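Local coordinates for Lin2118 protein (Listeria innocua, PDB 3OOU) that probably binds specific DNA sequences as a transcription factor, this piece being its C-terminal AraC-type helix-turn-helix domain, at residues A[54-59]-A[93-98]. Numbering follows the deposited sequence.
Sequences LNRYRV and KKHTGE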
loop_
_atom_site.group_PDB
_atom_site.type_symbol
_atom_site.label_atom_id
_atom_site.label_comp_id
_atom_site.label_asym_id
_atom_site.label_seq_id
_atom_site.Cartn_x
_atom_site.Cartn_y
_atom_site.Cartn_z
ATOM N N LEU A 54 -2.181 -2.890 2.888
ATOM C CA LEU A 54 -1.426 -2.458 1.724
ATOM C C LEU A 54 -1.318 -0.933 1.637
ATOM O O LEU A 54 -0.235 -0.407 1.348
ATOM C CB LEU A 54 -2.012 -3.056 0.439
ATOM C CG LEU A 54 -1.266 -2.727 -0.855
ATOM C CD1 LEU A 54 0.197 -3.195 -0.825
ATOM C CD2 LEU A 54 -2.000 -3.339 -2.037
ATOM N N ASN A 55 -2.416 -0.233 1.911
ATOM C CA ASN A 55 -2.390 1.231 1.936
ATOM C C ASN A 55 -1.417 1.785 2.981
ATOM O O ASN A 55 -0.652 2.699 2.675
ATOM C CB ASN A 55 -3.801 1.813 2.125
ATOM C CG ASN A 55 -4.596 1.860 0.825
ATOM O OD1 ASN A 55 -5.714 1.333 0.739
ATOM N ND2 ASN A 55 -4.028 2.495 -0.187
ATOM N N ARG A 56 -1.429 1.245 4.202
ATOM C CA ARG A 56 -0.485 1.717 5.212
ATOM C C ARG A 56 0.956 1.493 4.744
ATOM O O ARG A 56 1.808 2.378 4.901
ATOM C CB ARG A 56 -0.737 1.069 6.578
ATOM C CG ARG A 56 -0.031 1.803 7.724
ATOM C CD ARG A 56 -0.239 1.113 9.065
ATOM N NE ARG A 56 -0.167 -0.332 8.919
ATOM C CZ ARG A 56 -1.221 -1.137 8.943
ATOM N NH1 ARG A 56 -2.436 -0.641 9.139
ATOM N NH2 ARG A 56 -1.058 -2.439 8.779
ATOM N N TYR A 57 1.218 0.325 4.156
ATOM C CA TYR A 57 2.550 -0.026 3.677
ATOM C C TYR A 57 3.017 0.968 2.601
ATOM O O TYR A 57 4.128 1.498 2.658
ATOM C CB TYR A 57 2.564 -1.472 3.144
ATOM C CG TYR A 57 3.955 -2.021 2.926
ATOM C CD1 TYR A 57 4.603 -2.744 3.926
ATOM C CD2 TYR A 57 4.632 -1.804 1.723
ATOM C CE1 TYR A 57 5.888 -3.239 3.733
ATOM C CE2 TYR A 57 5.919 -2.295 1.523
ATOM C CZ TYR A 57 6.538 -3.016 2.529
ATOM O OH TYR A 57 7.822 -3.500 2.342
ATOM N N ARG A 58 2.137 1.242 1.643
ATOM C CA ARG A 58 2.437 2.158 0.551
ATOM C C ARG A 58 2.601 3.594 1.021
ATOM O O ARG A 58 3.502 4.303 0.564
ATOM C CB ARG A 58 1.335 2.072 -0.498
ATOM C CG ARG A 58 1.385 0.774 -1.288
ATOM C CD ARG A 58 0.192 0.645 -2.212
ATOM N NE ARG A 58 0.467 -0.341 -3.256
ATOM C CZ ARG A 58 -0.430 -0.789 -4.128
ATOM N NH1 ARG A 58 -1.691 -0.364 -4.071
ATOM N NH2 ARG A 58 -0.067 -1.667 -5.062
ATOM N N VAL A 59 1.738 4.021 1.942
ATOM C CA VAL A 59 1.819 5.382 2.472
ATOM C C VAL A 59 3.113 5.572 3.264
ATOM O O VAL A 59 3.730 6.635 3.195
ATOM C CB VAL A 59 0.559 5.759 3.295
ATOM C CG1 VAL A 59 0.778 7.045 4.083
ATOM C CG2 VAL A 59 -0.642 5.910 2.370
ATOM N N LYS A 93 -3.869 10.810 3.819
ATOM C CA LYS A 93 -4.488 11.523 4.939
ATOM C C LYS A 93 -4.900 10.555 6.045
ATOM O O LYS A 93 -4.667 10.818 7.227
ATOM C CB LYS A 93 -5.693 12.340 4.450
ATOM C CG LYS A 93 -6.508 13.048 5.540
ATOM C CD LYS A 93 -5.713 14.140 6.238
ATOM C CE LYS A 93 -6.541 14.795 7.335
ATOM N NZ LYS A 93 -5.778 15.846 8.054
ATOM N N LYS A 94 -5.505 9.438 5.650
ATOM C CA LYS A 94 -5.966 8.418 6.593
ATOM C C LYS A 94 -4.824 7.850 7.444
ATOM O O LYS A 94 -4.968 7.685 8.662
ATOM C CB LYS A 94 -6.698 7.301 5.844
ATOM C CG LYS A 94 -7.177 6.150 6.721
ATOM C CD LYS A 94 -7.876 5.076 5.910
ATOM C CE LYS A 94 -8.441 4.000 6.822
ATOM N NZ LYS A 94 -8.899 2.811 6.064
ATOM N N HIS A 95 -3.689 7.581 6.810
ATOM C CA HIS A 95 -2.600 6.858 7.470
ATOM C C HIS A 95 -1.506 7.719 8.109
ATOM O O HIS A 95 -0.717 7.217 8.922
ATOM C CB HIS A 95 -2.024 5.787 6.533
ATOM C CG HIS A 95 -2.945 4.624 6.326
ATOM N ND1 HIS A 95 -3.140 3.653 7.286
ATOM C CD2 HIS A 95 -3.745 4.288 5.286
ATOM C CE1 HIS A 95 -4.013 2.766 6.845
ATOM N NE2 HIS A 95 -4.394 3.126 5.631
ATOM N N THR A 96 -1.460 9.007 7.771
ATOM C CA THR A 96 -0.497 9.921 8.407
ATOM C C THR A 96 -1.169 10.995 9.261
ATOM O O THR A 96 -0.516 11.620 10.099
ATOM C CB THR A 96 0.430 10.640 7.396
ATOM O OG1 THR A 96 -0.323 11.601 6.648
ATOM C CG2 THR A 96 1.119 9.649 6.456
ATOM N N GLY A 97 -2.461 11.216 9.029
ATOM C CA GLY A 97 -3.195 12.298 9.687
ATOM C C GLY A 97 -3.054 13.646 8.996
ATOM O O GLY A 97 -3.666 14.633 9.421
ATOM N N GLU A 98 -2.253 13.689 7.928
ATOM C CA GLU A 98 -1.958 14.926 7.200
ATOM C C GLU A 98 -2.078 14.719 5.691
ATOM O O GLU A 98 -1.889 13.608 5.199
ATOM C CB GLU A 98 -0.538 15.411 7.528
ATOM C CG GLU A 98 -0.249 15.677 9.015
ATOM C CD GLU A 98 -0.792 17.009 9.521
ATOM O OE1 GLU A 98 -1.411 17.765 8.737
ATOM O OE2 GLU A 98 -0.591 17.304 10.720
#
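His-95, near the end of helix 85-96, lays its imidazole against the backbone of helix 50-68. From the backbone outward, His-95 CB meets Val-59 CG1 at 3.9 Å. Its chi1 (-71°) sets CG anti to the carbonyl carbon, beside the backbone N, and CG lies 4.0 Å from Arg-56 CA. That same CA sits over the ring centre, 3.8 Å above its plane. Arg-56 CB and CG each lie 3.6 Å from His-95 ND1, and CB makes a CH-pi contact, 3.9 Å from the ring centroid. CE1 lies by Arg-56 CB, while CD2 faces Arg-56 N and Asn-55 CB. At the tip, NE2 comes within 3.8 Å of Asn-55 CB. Lys-94 CG lies on the opposite face, toward the rim. Arg-56 NH2 forms a salt bridge with Glu-48. One residue on from His-95, Thr-96 CG2 touches Val-59 CG1 at 3.5 Å, while Thr-96 OG1 turns back to its own chain, bonded to Phe-92 O and accepting from Glu-98 N in an ST turn. This contact joins the long helix 50-68, which links the two halves of an AraC-type domain, to the second half. No hydrogen bond crosses it: carbon and ring-face contacts hold the helices here.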